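Local coordinates for ribosome-associated factor Y (Coxiella burnetii, PDB 3TQM), which probably acts as a short HPF-type ribosome hibernation factor, regulating translation by associating with 100S ribosomes, the dimers of 70S particles, at residues D11-L16 / D69-V74; R26-R31 / K80-L85; K47-A52 / Q64-D69. One frame throughout, in Å; residues are numbered along the deposited sequence.

In the fold
Helices 14-24 and 70-89 lie on one four-stranded mixed sheet. Contacts 1 and 2 both use helix 70-89, on opposite sides of the chain's centre: contact 1 packs its first turn against the start of helix 14-24, contact 2 a later turn against the loop running on to strand 36-44. Contact 3 joins strands 47-56 and 59-65. Each has a buried centre (Leu16 and Val74; Ile27, Leu81 and Leu85; Ile49, Val50 and Ala65) and exposed edges. Contact 1 is mainly aromatic and aliphatic with a polar, sulfate-binding edge, contact 2 is aliphatic with one carboxylate-to-backbone bond, and contact 3 rests on backbone bonds. Thr73 ties contact 3 to the helix of contact 1, and Lys80 reaches Gln64.

Contact 1. Residues D11-L16 / D69-V74; sequences DISPAL and DMYKTV. With SO4 (sulfate ion), chain E.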
ATOM      1  N   ASP A  11      -9.953  13.004   1.776  1.00 30.99           N
ATOM      2  CA  ASP A  11      -8.799  13.707   2.309  1.00 31.60           C
ATOM      3  C   ASP A  11      -8.019  12.781   3.228  1.00 31.23           C
ATOM      4  O   ASP A  11      -8.526  12.343   4.260  1.00 35.25           O
ATOM      5  CB  ASP A  11      -9.237  14.950   3.086  1.00 37.01           C
ATOM      6  CG  ASP A  11      -9.769  16.046   2.185  1.00 44.00           C
ATOM      7  OD1 ASP A  11     -10.006  15.776   0.988  1.00 48.03           O
ATOM      8  OD2 ASP A  11      -9.955  17.178   2.676  1.00 45.17           O
ATOM      9  N   ILE A  12      -6.784  12.481   2.850  1.00 27.83           N
ATOM     10  CA  ILE A  12      -5.912  11.660   3.671  1.00 23.17           C
ATOM     11  C   ILE A  12      -5.505  12.412   4.930  1.00 22.63           C
ATOM     12  O   ILE A  12      -4.756  13.387   4.862  1.00 23.16           O
ATOM     13  CB  ILE A  12      -4.646  11.258   2.895  1.00 19.26           C
ATOM     14  CG1 ILE A  12      -5.027  10.587   1.570  1.00 17.94           C
ATOM     15  CG2 ILE A  12      -3.770  10.349   3.746  1.00 17.34           C
ATOM     16  CD1 ILE A  12      -3.857  10.363   0.635  1.00 18.76           C
ATOM     17  N   SER A  13      -6.008  11.966   6.076  1.00 21.40           N
ATOM     18  CA  SER A  13      -5.664  12.607   7.336  1.00 25.30           C
ATOM     19  C   SER A  13      -4.177  12.429   7.617  1.00 24.91           C
ATOM     20  O   SER A  13      -3.559  11.490   7.122  1.00 22.73           O
ATOM     21  CB  SER A  13      -6.497  12.032   8.487  1.00 25.30           C
ATOM     22  OG  SER A  13      -6.125  10.689   8.768  1.00 24.23           O
ATOM     23  N   PRO A  14      -3.596  13.345   8.407  1.00 26.73           N
ATOM     24  CA  PRO A  14      -2.182  13.267   8.788  1.00 28.82           C
ATOM     25  C   PRO A  14      -1.867  11.961   9.507  1.00 30.00           C
ATOM     26  O   PRO A  14      -0.842  11.336   9.233  1.00 29.41           O
ATOM     27  CB  PRO A  14      -2.015  14.438   9.761  1.00 29.71           C
ATOM     28  CG  PRO A  14      -3.081  15.398   9.382  1.00 30.18           C
ATOM     29  CD  PRO A  14      -4.244  14.554   8.946  1.00 28.08           C
ATOM     30  N   ALA A  15      -2.743  11.560  10.423  1.00 30.28           N
ATOM     31  CA  ALA A  15      -2.536  10.338  11.190  1.00 29.07           C
ATOM     32  C   ALA A  15      -2.513   9.114  10.280  1.00 27.27           C
ATOM     33  O   ALA A  15      -1.678   8.225  10.445  1.00 28.52           O
ATOM     34  CB  ALA A  15      -3.607  10.191  12.252  1.00 28.75           C
ATOM     35  N   LEU A  16      -3.431   9.068   9.322  1.00 25.36           N
ATOM     36  CA  LEU A  16      -3.496   7.948   8.394  1.00 24.21           C
ATOM     37  C   LEU A  16      -2.284   7.970   7.471  1.00 24.06           C
ATOM     38  O   LEU A  16      -1.810   6.926   7.025  1.00 24.95           O
ATOM     39  CB  LEU A  16      -4.789   7.995   7.575  1.00 22.29           C
ATOM     40  CG  LEU A  16      -4.984   6.879   6.548  1.00 21.41           C
ATOM     41  CD1 LEU A  16      -5.094   5.528   7.236  1.00 10.85           C
ATOM     42  CD2 LEU A  16      -6.215   7.154   5.702  1.00 21.84           C
ATOM     43  N   ASP A  69     -13.076   0.155   7.620  1.00 21.92           N
ATOM     44  CA  ASP A  69     -12.190   1.082   8.311  1.00 22.23           C
ATOM     45  C   ASP A  69     -10.894   1.268   7.534  1.00 19.53           C
ATOM     46  O   ASP A  69     -10.187   0.301   7.248  1.00 20.41           O
ATOM     47  CB  ASP A  69     -11.905   0.581   9.730  1.00 24.10           C
ATOM     48  CG  ASP A  69     -10.980   1.500  10.499  1.00 29.48           C
ATOM     49  OD1 ASP A  69     -10.701   2.617  10.015  1.00 32.78           O
ATOM     50  OD2 ASP A  69     -10.535   1.110  11.597  1.00 32.12           O
HETATM   51  N   MSE A  70     -10.585   2.518   7.204  1.00 17.43           N
HETATM   52  CA  MSE A  70      -9.432   2.827   6.369  1.00 18.89           C
HETATM   53  C   MSE A  70      -8.120   2.361   6.991  1.00 26.09           C
HETATM   54  O   MSE A  70      -7.232   1.870   6.294  1.00 29.03           O
HETATM   55  CB  MSE A  70      -9.367   4.326   6.073  1.00 15.49           C
HETATM   56  CG  MSE A  70      -8.477   4.661   4.897  1.00 14.18           C
HETATM   57 SE   MSE A  70      -9.239   4.124   3.182  1.00 30.19          SE
HETATM   58  CE  MSE A  70     -10.499   5.592   2.944  1.00 30.03           C
ATOM     59  N   TYR A  71      -7.998   2.524   8.304  1.00 28.19           N
ATOM     60  CA  TYR A  71      -6.800   2.088   9.011  1.00 25.74           C
ATOM     61  C   TYR A  71      -6.653   0.571   8.931  1.00 24.29           C
ATOM     62  O   TYR A  71      -5.555   0.056   8.714  1.00 20.99           O
ATOM     63  CB  TYR A  71      -6.838   2.542  10.470  1.00 26.50           C
ATOM     64  CG  TYR A  71      -6.569   4.019  10.663  1.00 29.26           C
ATOM     65  CD1 TYR A  71      -5.299   4.474  11.003  1.00 29.71           C
ATOM     66  CD2 TYR A  71      -7.583   4.957  10.511  1.00 27.79           C
ATOM     67  CE1 TYR A  71      -5.048   5.822  11.187  1.00 29.61           C
ATOM     68  CE2 TYR A  71      -7.338   6.306  10.690  1.00 28.15           C
ATOM     69  CZ  TYR A  71      -6.069   6.732  11.028  1.00 29.34           C
ATOM     70  OH  TYR A  71      -5.825   8.075  11.206  1.00 29.43           O
ATOM     71  N   LYS A  72      -7.764  -0.136   9.104  1.00 26.93           N
ATOM     72  CA  LYS A  72      -7.769  -1.588   9.014  1.00 29.84           C
ATOM     73  C   LYS A  72      -7.435  -2.040   7.592  1.00 31.08           C
ATOM     74  O   LYS A  72      -6.763  -3.052   7.394  1.00 32.88           O
ATOM     75  CB  LYS A  72      -9.129  -2.144   9.433  1.00 34.49           C
ATOM     76  CG  LYS A  72      -9.134  -3.644   9.667  1.00 41.35           C
ATOM     77  CD  LYS A  72     -10.532  -4.159   9.964  1.00 46.58           C
ATOM     78  CE  LYS A  72     -10.496  -5.607  10.425  1.00 51.05           C
ATOM     79  NZ  LYS A  72      -9.743  -6.471   9.473  1.00 52.78           N
ATOM     80  N   THR A  73      -7.902  -1.277   6.607  1.00 28.44           N
ATOM     81  CA  THR A  73      -7.648  -1.590   5.205  1.00 24.92           C
ATOM     82  C   THR A  73      -6.159  -1.528   4.882  1.00 24.29           C
ATOM     83  O   THR A  73      -5.624  -2.408   4.209  1.00 21.08           O
ATOM     84  CB  THR A  73      -8.399  -0.632   4.261  1.00 22.69           C
ATOM     85  OG1 THR A  73      -9.801  -0.672   4.553  1.00 20.81           O
ATOM     86  CG2 THR A  73      -8.171  -1.035   2.813  1.00 22.22           C
ATOM     87  N   VAL A  74      -5.497  -0.477   5.358  1.00 27.20           N
ATOM     88  CA  VAL A  74      -4.059  -0.326   5.163  1.00 26.62           C
ATOM     89  C   VAL A  74      -3.337  -1.568   5.658  1.00 25.85           C
ATOM     90  O   VAL A  74      -2.494  -2.133   4.962  1.00 25.24           O
ATOM     91  CB  VAL A  74      -3.511   0.903   5.907  1.00 26.88           C
ATOM     92  CG1 VAL A  74      -1.992   0.851   5.972  1.00 29.19           C
ATOM     93  CG2 VAL A  74      -3.982   2.186   5.232  1.00 26.97           C
TER
HETATM   94  S   SO4 E  97      -9.735   9.708   9.716  1.00 75.03           S
HETATM   95  O1  SO4 E  97      -8.492   9.111   9.236  1.00 72.96           O
HETATM   96  O2  SO4 E  97      -9.612  10.051  11.131  1.00 74.87           O
HETATM   97  O3  SO4 E  97     -10.009  10.917   8.946  1.00 76.21           O
HETATM   98  O4  SO4 E  97     -10.832   8.762   9.541  1.00 74.83           O
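Leu16 CD1 sits over the centre of one face of the Tyr71 ring, 3.8 Å from its centroid and only 6° off the ring normal, a clear CH-pi contact. At the ring edge, near its plane, O1 of a sulfate ion approaches Tyr71 CE2 to 3.4 Å, and Asp69 OD1 lies at the edge too, in plane. The phenol oxygen reaches the opposing helix, where Tyr71 OH meets Ala15 CB at 3.2 Å. Leu16 has CG anti to its backbone N (chi1 180°); of its two methyls, CD1 takes the ring while CD2 packs 3.5 Å from CG of selenomethionine Met70. Leucine suits this place because its forked end serves both neighbours, and Val74 CG2 also touches CD1. Deeper in, Phe41 of strand 36-44 touches both Leu16 and Met70.

Both helices begin here with a capping side chain. Ser13 is the N-cap of helix 14-24, its OG accepting from Leu16 N at 3.2 Å, and Asp69 is the N-cap of helix 70-89, with OD1 accepting from Tyr71 N from above the carboxylate plane. Ser13 OG also donates to sulfate O1 at 2.9 Å; the bond from Tyr71 OH to the same oxygen is weak. Two hydroxyls thus hold the anion, and the nearby helix N-terminus may add to its attraction, although this sulfate probably came from the crystallisation liquor.

Contact 2. Residues R26-R31 / K80-L85; sequences RIQPCR and KLETQL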
ATOM      1  N   ARG A  26       8.291  -0.791   7.033  1.00 31.12           N
ATOM      2  CA  ARG A  26       8.485  -2.039   7.764  1.00 29.40           C
ATOM      3  C   ARG A  26       8.311  -3.252   6.859  1.00 27.00           C
ATOM      4  O   ARG A  26       8.613  -4.377   7.253  1.00 29.03           O
ATOM      5  CB  ARG A  26       7.485  -2.145   8.916  1.00 32.52           C
ATOM      6  CG  ARG A  26       7.768  -1.246  10.103  1.00 38.79           C
ATOM      7  CD  ARG A  26       6.685  -1.426  11.155  1.00 45.22           C
ATOM      8  NE  ARG A  26       6.923  -0.614  12.342  1.00 54.04           N
ATOM      9  CZ  ARG A  26       5.958  -0.183  13.150  1.00 57.88           C
ATOM     10  NH1 ARG A  26       4.690  -0.481  12.888  1.00 56.18           N
ATOM     11  NH2 ARG A  26       6.257   0.551  14.212  1.00 60.67           N
ATOM     12  N   ILE A  27       7.817  -3.021   5.647  1.00 27.39           N
ATOM     13  CA  ILE A  27       7.450  -4.116   4.754  1.00 29.50           C
ATOM     14  C   ILE A  27       8.655  -4.919   4.258  1.00 30.78           C
ATOM     15  O   ILE A  27       9.744  -4.382   4.062  1.00 28.17           O
ATOM     16  CB  ILE A  27       6.630  -3.616   3.552  1.00 29.03           C
ATOM     17  CG1 ILE A  27       5.874  -4.776   2.908  1.00 32.75           C
ATOM     18  CG2 ILE A  27       7.524  -2.927   2.537  1.00 29.51           C
ATOM     19  CD1 ILE A  27       4.976  -4.348   1.783  1.00 33.88           C
ATOM     20  N   GLN A  28       8.441  -6.216   4.064  1.00 31.27           N
ATOM     21  CA  GLN A  28       9.487  -7.114   3.595  1.00 33.58           C
ATOM     22  C   GLN A  28       8.843  -8.382   3.048  1.00 29.19           C
ATOM     23  O   GLN A  28       7.678  -8.655   3.334  1.00 24.01           O
ATOM     24  CB  GLN A  28      10.455  -7.446   4.732  1.00 40.93           C
ATOM     25  CG  GLN A  28       9.829  -7.400   6.110  1.00 46.65           C
ATOM     26  CD  GLN A  28      10.423  -8.426   7.048  1.00 56.22           C
ATOM     27  OE1 GLN A  28      11.483  -8.210   7.641  1.00 61.04           O
ATOM     28  NE2 GLN A  28       9.743  -9.559   7.184  1.00 57.91           N
ATOM     29  N   PRO A  29       9.601  -9.169   2.267  1.00 29.99           N
ATOM     30  CA  PRO A  29      11.020  -8.969   1.950  1.00 30.49           C
ATOM     31  C   PRO A  29      11.267  -8.009   0.788  1.00 28.97           C
ATOM     32  O   PRO A  29      10.323  -7.513   0.172  1.00 26.13           O
ATOM     33  CB  PRO A  29      11.475 -10.374   1.557  1.00 30.99           C
ATOM     34  CG  PRO A  29      10.262 -10.981   0.936  1.00 29.45           C
ATOM     35  CD  PRO A  29       9.081 -10.422   1.691  1.00 28.85           C
ATOM     36  N   CYS A  30      12.543  -7.745   0.516  1.00 31.48           N
ATOM     37  CA  CYS A  30      12.959  -6.992  -0.664  1.00 31.88           C
ATOM     38  C   CYS A  30      12.480  -5.537  -0.691  1.00 31.75           C
ATOM     39  O   CYS A  30      12.309  -4.955  -1.762  1.00 32.69           O
ATOM     40  CB  CYS A  30      12.519  -7.721  -1.938  1.00 30.04           C
ATOM     41  SG  CYS A  30      13.216  -9.385  -2.123  1.00 28.76           S
ATOM     42  N   ARG A  31      12.281  -4.949   0.484  1.00 29.29           N
ATOM     43  CA  ARG A  31      11.816  -3.571   0.564  1.00 29.50           C
ATOM     44  C   ARG A  31      12.801  -2.597  -0.073  1.00 35.19           C
ATOM     45  O   ARG A  31      12.404  -1.627  -0.714  1.00 37.16           O
ATOM     46  CB  ARG A  31      11.564  -3.165   2.015  1.00 31.28           C
ATOM     47  CG  ARG A  31      11.097  -1.728   2.177  1.00 30.53           C
ATOM     48  CD  ARG A  31      10.851  -1.376   3.637  1.00 31.59           C
ATOM     49  NE  ARG A  31      12.067  -1.443   4.445  1.00 33.18           N
ATOM     50  CZ  ARG A  31      12.249  -2.289   5.456  1.00 33.40           C
ATOM     51  NH1 ARG A  31      11.292  -3.144   5.787  1.00 31.69           N
ATOM     52  NH2 ARG A  31      13.383  -2.277   6.141  1.00 35.84           N
ATOM     53  N   LYS A  80      -1.076  -8.274   1.800  1.00 18.43           N
ATOM     54  CA  LYS A  80      -1.137  -8.609   0.383  1.00 18.71           C
ATOM     55  C   LYS A  80       0.163  -8.225  -0.320  1.00 15.31           C
ATOM     56  O   LYS A  80       0.645  -8.954  -1.190  1.00 14.33           O
ATOM     57  CB  LYS A  80      -2.330  -7.924  -0.289  1.00 19.59           C
ATOM     58  CG  LYS A  80      -3.677  -8.508   0.108  1.00 22.95           C
ATOM     59  CD  LYS A  80      -4.803  -7.977  -0.769  1.00 26.20           C
ATOM     60  CE  LYS A  80      -6.090  -8.750  -0.528  1.00 28.50           C
ATOM     61  NZ  LYS A  80      -7.184  -8.331  -1.446  1.00 28.68           N
ATOM     62  N   LEU A  81       0.727  -7.081   0.059  1.00 13.32           N
ATOM     63  CA  LEU A  81       1.999  -6.645  -0.498  1.00 14.98           C
ATOM     64  C   LEU A  81       3.123  -7.611  -0.133  1.00 20.29           C
ATOM     65  O   LEU A  81       3.885  -8.042  -0.999  1.00 23.63           O
ATOM     66  CB  LEU A  81       2.350  -5.233  -0.024  1.00 12.02           C
ATOM     67  CG  LEU A  81       1.607  -4.060  -0.654  1.00 14.06           C
ATOM     68  CD1 LEU A  81       2.251  -2.748  -0.232  1.00 15.90           C
ATOM     69  CD2 LEU A  81       1.598  -4.182  -2.169  1.00 13.88           C
ATOM     70  N   GLU A  82       3.223  -7.949   1.148  1.00 21.45           N
ATOM     71  CA  GLU A  82       4.258  -8.862   1.615  1.00 22.98           C
ATOM     72  C   GLU A  82       4.174 -10.199   0.893  1.00 19.19           C
ATOM     73  O   GLU A  82       5.191 -10.762   0.492  1.00 16.86           O
ATOM     74  CB  GLU A  82       4.167  -9.062   3.128  1.00 25.51           C
ATOM     75  CG  GLU A  82       4.451  -7.804   3.927  1.00 27.97           C
ATOM     76  CD  GLU A  82       5.055  -8.100   5.286  1.00 34.11           C
ATOM     77  OE1 GLU A  82       4.365  -8.712   6.127  1.00 33.68           O
ATOM     78  OE2 GLU A  82       6.228  -7.725   5.509  1.00 37.41           O
ATOM     79  N   THR A  83       2.955 -10.702   0.734  1.00 17.90           N
ATOM     80  CA  THR A  83       2.734 -11.914  -0.039  1.00 22.61           C
ATOM     81  C   THR A  83       3.328 -11.764  -1.436  1.00 22.67           C
ATOM     82  O   THR A  83       4.089 -12.616  -1.891  1.00 23.81           O
ATOM     83  CB  THR A  83       1.231 -12.242  -0.167  1.00 24.20           C
ATOM     84  OG1 THR A  83       0.678 -12.486   1.132  1.00 25.28           O
ATOM     85  CG2 THR A  83       1.027 -13.474  -1.037  1.00 22.49           C
ATOM     86  N   GLN A  84       2.982 -10.671  -2.109  1.00 21.49           N
ATOM     87  CA  GLN A  84       3.430 -10.438  -3.480  1.00 22.68           C
ATOM     88  C   GLN A  84       4.940 -10.226  -3.569  1.00 23.69           C
ATOM     89  O   GLN A  84       5.573 -10.606  -4.558  1.00 22.61           O
ATOM     90  CB  GLN A  84       2.685  -9.254  -4.101  1.00 21.98           C
ATOM     91  CG  GLN A  84       1.216  -9.535  -4.372  1.00 22.99           C
ATOM     92  CD  GLN A  84       1.011 -10.800  -5.185  1.00 25.89           C
ATOM     93  OE1 GLN A  84       0.206 -11.659  -4.825  1.00 27.88           O
ATOM     94  NE2 GLN A  84       1.742 -10.921  -6.289  1.00 26.13           N
ATOM     95  N   LEU A  85       5.510  -9.620  -2.531  1.00 22.68           N
ATOM     96  CA  LEU A  85       6.952  -9.434  -2.453  1.00 20.69           C
ATOM     97  C   LEU A  85       7.665 -10.768  -2.237  1.00 21.30           C
ATOM     98  O   LEU A  85       8.757 -10.985  -2.756  1.00 24.57           O
ATOM     99  CB  LEU A  85       7.309  -8.447  -1.341  1.00 21.52           C
ATOM    100  CG  LEU A  85       7.111  -6.964  -1.664  1.00 22.85           C
ATOM    101  CD1 LEU A  85       7.079  -6.126  -0.395  1.00 24.11           C
ATOM    102  CD2 LEU A  85       8.197  -6.470  -2.611  1.00 24.13           C
TER
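Ile27 meets helix 70-89 with the far end of its side chain: CG1 stands anti to the backbone N (chi1 -161°), beside the carbonyl carbon, and CD1 beyond it packs tightly at 3.3 Å from Leu81 CB. The same methyl lies 3.5 Å from Leu85 CD1, one helical turn further on, so a long branched aliphatic chain fits here, crossing both leucines at about a right angle. Glu82 runs past Ile27 in the opposite direction; its CG, 3.5 Å from Ile27 CG1, adds to the apolar patch, and the carboxylate beyond goes to Gln28.

At Gln28 the backbone does the work. Its N-H donates over 3.0 Å, with an angle of 149° at the hydrogen, to the anti lone pair of Glu82 OE2, the one away from the other carboxylate oxygen. Gln28 O lies 2.8 Å from the same OE2; two acceptors so close would tend to raise the acid's proton affinity. This loop leaves helix 14-24 for strand 36-44, completing the beta-alpha-beta crossover between the parallel neighbours 2-8 and 36-44, and here it leans on the second helix of the layer.

A cis peptide precedes Pro29, a residue type that accepts this geometry more readily than others. Its ring and the Leu85 side chain pass with their ends pointing opposite ways, Pro29 CD lying 4.0 Å from Leu85 CB. Pro29 O is nearer still, 3.5 Å from that CB. Ser86 and Lys89 also touch the proline. Cys30 points its CB toward the helix and meets Tyr88 and Lys89 there. Finally Arg31 folds back: NH1 donates to Ile27 O over 2.6 Å, from above the carbonyl plane, linking the two ends of residues 27-31.

Contact 3. Residues K47-A52 / Q64-D69; sequences KKIVDA and QAESDD
Val50 and Ala65 form an antiparallel hydrogen-bonded pair: Val50 N donates to Ala65 O over 2.9 Å, and Ala65 N returns to Val50 O over 3.1 Å. Further along, Lys48 N reaches Ser67 O at 2.7 Å. Lys48 CB lies 3.2 Å from that Ser67 O, and its NZ makes only a weak bond to Asp68 O. Ile49 holds CG2 anti to its backbone N and CG1 beside it (chi1 -58°), which sends CG2 to the Gln64 amide, 3.4 Å from NE2, and CG1 to within 3.7 Å of Glu66 CB. Lys47 CD comes 3.2 Å from Glu66 OE2, yet the charged ends stay beyond salt-bridge distance and share a water, which accepts from Lys47 NZ and donates to Glu66 OE1.

In the next shell, Val50 touches Met70, Thr73 and Leu77 of helix 70-89, and small Ala65 shares that face. Thr73 OG1 bonds both Ser67 OG and Lys48 O, so one threonine ties strand 47-56 and the segment following strand 59-65 to the start of the helix.

Val50 and Ala65 face the helix, while Ile49 lies among the polar chains of Gln64 and Glu66 on the other side; the pairing rests on main-chain bonds, and the water-mediated Lys47-Glu66 link should add only modest attraction.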
ATOM      1  N   LYS A  47     -17.414   0.984   1.901  1.00 31.78           N
ATOM      2  CA  LYS A  47     -16.138   0.331   1.621  1.00 31.62           C
ATOM      3  C   LYS A  47     -14.970   1.317   1.644  1.00 32.04           C
ATOM      4  O   LYS A  47     -14.964   2.313   0.918  1.00 31.73           O
ATOM      5  CB  LYS A  47     -16.190  -0.410   0.279  1.00 32.13           C
ATOM      6  CG  LYS A  47     -17.236  -1.519   0.230  1.00 36.86           C
ATOM      7  CD  LYS A  47     -17.105  -2.371  -1.030  1.00 42.25           C
ATOM      8  CE  LYS A  47     -17.278  -1.541  -2.294  1.00 45.11           C
ATOM      9  NZ  LYS A  47     -17.177  -2.367  -3.532  1.00 45.01           N
ATOM     10  N   LYS A  48     -13.987   1.030   2.491  1.00 31.92           N
ATOM     11  CA  LYS A  48     -12.774   1.832   2.577  1.00 30.63           C
ATOM     12  C   LYS A  48     -11.654   1.145   1.809  1.00 29.25           C
ATOM     13  O   LYS A  48     -10.855   0.408   2.391  1.00 29.98           O
ATOM     14  CB  LYS A  48     -12.352   2.017   4.037  1.00 29.15           C
ATOM     15  CG  LYS A  48     -13.411   2.654   4.920  1.00 31.41           C
ATOM     16  CD  LYS A  48     -13.891   3.971   4.335  1.00 35.24           C
ATOM     17  CE  LYS A  48     -14.803   4.706   5.309  1.00 38.13           C
ATOM     18  NZ  LYS A  48     -15.963   3.869   5.720  1.00 40.27           N
ATOM     19  N   ILE A  49     -11.596   1.386   0.503  1.00 26.51           N
ATOM     20  CA  ILE A  49     -10.606   0.735  -0.354  1.00 23.37           C
ATOM     21  C   ILE A  49      -9.257   1.447  -0.358  1.00 21.84           C
ATOM     22  O   ILE A  49      -9.186   2.673  -0.477  1.00 22.31           O
ATOM     23  CB  ILE A  49     -11.100   0.631  -1.806  1.00 22.30           C
ATOM     24  CG1 ILE A  49     -12.416  -0.143  -1.875  1.00 23.29           C
ATOM     25  CG2 ILE A  49     -10.050  -0.021  -2.681  1.00 21.83           C
ATOM     26  CD1 ILE A  49     -13.642   0.733  -1.828  1.00 24.09           C
ATOM     27  N   VAL A  50      -8.185   0.670  -0.231  1.00 19.84           N
ATOM     28  CA  VAL A  50      -6.836   1.202  -0.400  1.00 22.62           C
ATOM     29  C   VAL A  50      -6.106   0.396  -1.476  1.00 26.00           C
ATOM     30  O   VAL A  50      -6.059  -0.832  -1.421  1.00 28.10           O
ATOM     31  CB  VAL A  50      -6.034   1.184   0.918  1.00 21.34           C
ATOM     32  CG1 VAL A  50      -4.632   1.729   0.698  1.00 18.91           C
ATOM     33  CG2 VAL A  50      -6.753   1.998   1.984  1.00 22.50           C
ATOM     34  N   ASP A  51      -5.550   1.097  -2.459  1.00 27.41           N
ATOM     35  CA  ASP A  51      -4.890   0.460  -3.591  1.00 28.25           C
ATOM     36  C   ASP A  51      -3.426   0.894  -3.660  1.00 22.98           C
ATOM     37  O   ASP A  51      -3.088   2.025  -3.303  1.00 19.08           O
ATOM     38  CB  ASP A  51      -5.624   0.819  -4.887  1.00 38.59           C
ATOM     39  CG  ASP A  51      -5.157  -0.001  -6.076  1.00 50.78           C
ATOM     40  OD1 ASP A  51      -4.374  -0.956  -5.883  1.00 54.26           O
ATOM     41  OD2 ASP A  51      -5.587   0.305  -7.211  1.00 55.86           O
ATOM     42  N   ALA A  52      -2.557  -0.007  -4.109  1.00 22.01           N
ATOM     43  CA  ALA A  52      -1.123   0.263  -4.132  1.00 19.08           C
ATOM     44  C   ALA A  52      -0.435  -0.226  -5.405  1.00 19.51           C
ATOM     45  O   ALA A  52      -0.696  -1.330  -5.885  1.00 18.62           O
ATOM     46  CB  ALA A  52      -0.456  -0.341  -2.905  1.00 17.33           C
ATOM     47  N   GLN A  64      -4.782  -4.549  -3.923  1.00 28.61           N
ATOM     48  CA  GLN A  64      -5.923  -3.793  -3.416  1.00 28.13           C
ATOM     49  C   GLN A  64      -6.612  -4.523  -2.265  1.00 26.93           C
ATOM     50  O   GLN A  64      -6.747  -5.745  -2.289  1.00 27.88           O
ATOM     51  CB  GLN A  64      -6.928  -3.527  -4.536  1.00 29.08           C
ATOM     52  CG  GLN A  64      -8.060  -2.592  -4.145  1.00 33.42           C
ATOM     53  CD  GLN A  64      -9.171  -2.549  -5.177  1.00 36.83           C
ATOM     54  OE1 GLN A  64      -9.815  -3.561  -5.455  1.00 39.10           O
ATOM     55  NE2 GLN A  64      -9.395  -1.376  -5.757  1.00 37.03           N
ATOM     56  N   ALA A  65      -7.046  -3.766  -1.262  1.00 23.93           N
ATOM     57  CA  ALA A  65      -7.780  -4.324  -0.133  1.00 22.86           C
ATOM     58  C   ALA A  65      -8.875  -3.360   0.301  1.00 23.38           C
ATOM     59  O   ALA A  65      -8.857  -2.187  -0.074  1.00 23.65           O
ATOM     60  CB  ALA A  65      -6.838  -4.618   1.023  1.00 21.33           C
ATOM     61  N   GLU A  66      -9.823  -3.853   1.092  1.00 24.34           N
ATOM     62  CA  GLU A  66     -10.947  -3.033   1.526  1.00 25.25           C
ATOM     63  C   GLU A  66     -11.537  -3.518   2.846  1.00 22.63           C
ATOM     64  O   GLU A  66     -11.383  -4.675   3.221  1.00 21.76           O
ATOM     65  CB  GLU A  66     -12.038  -3.007   0.450  1.00 29.14           C
ATOM     66  CG  GLU A  66     -12.781  -4.323   0.285  1.00 33.28           C
ATOM     67  CD  GLU A  66     -13.859  -4.262  -0.785  1.00 39.21           C
ATOM     68  OE1 GLU A  66     -13.585  -3.730  -1.882  1.00 43.11           O
ATOM     69  OE2 GLU A  66     -14.983  -4.742  -0.527  1.00 38.57           O
ATOM     70  N   SER A  67     -12.221  -2.614   3.537  1.00 23.30           N
ATOM     71  CA  SER A  67     -12.906  -2.926   4.786  1.00 23.41           C
ATOM     72  C   SER A  67     -13.747  -1.726   5.196  1.00 23.60           C
ATOM     73  O   SER A  67     -13.852  -0.758   4.456  1.00 25.37           O
ATOM     74  CB  SER A  67     -11.899  -3.276   5.886  1.00 26.99           C
ATOM     75  OG  SER A  67     -11.107  -2.145   6.239  1.00 31.43           O
ATOM     76  N   ASP A  68     -14.354  -1.794   6.374  1.00 24.19           N
ATOM     77  CA  ASP A  68     -15.201  -0.706   6.854  1.00 25.39           C
ATOM     78  C   ASP A  68     -14.379   0.384   7.528  1.00 23.43           C
ATOM     79  O   ASP A  68     -14.914   1.406   7.958  1.00 25.80           O
ATOM     80  CB  ASP A  68     -16.253  -1.238   7.826  1.00 28.90           C
ATOM     81  CG  ASP A  68     -15.641  -2.022   8.967  1.00 35.62           C
ATOM     82  OD1 ASP A  68     -14.431  -1.834   9.237  1.00 37.37           O
ATOM     83  OD2 ASP A  68     -16.364  -2.820   9.596  1.00 39.98           O
ATOM     84  N   ASP A  69     -13.076   0.155   7.620  1.00 21.92           N
ATOM     85  CA  ASP A  69     -12.190   1.082   8.311  1.00 22.23           C
ATOM     86  C   ASP A  69     -10.894   1.268   7.534  1.00 19.53           C
ATOM     87  O   ASP A  69     -10.187   0.301   7.248  1.00 20.41           O
ATOM     88  CB  ASP A  69     -11.905   0.581   9.730  1.00 24.10           C
ATOM     89  CG  ASP A  69     -10.980   1.500  10.499  1.00 29.48           C
ATOM     90  OD1 ASP A  69     -10.701   2.617  10.015  1.00 32.78           O
ATOM     91  OD2 ASP A  69     -10.535   1.110  11.597  1.00 32.12           O
TER
HETATM   92  O   HOH W   1     -14.666  -3.147  -4.544  1.00 34.36           O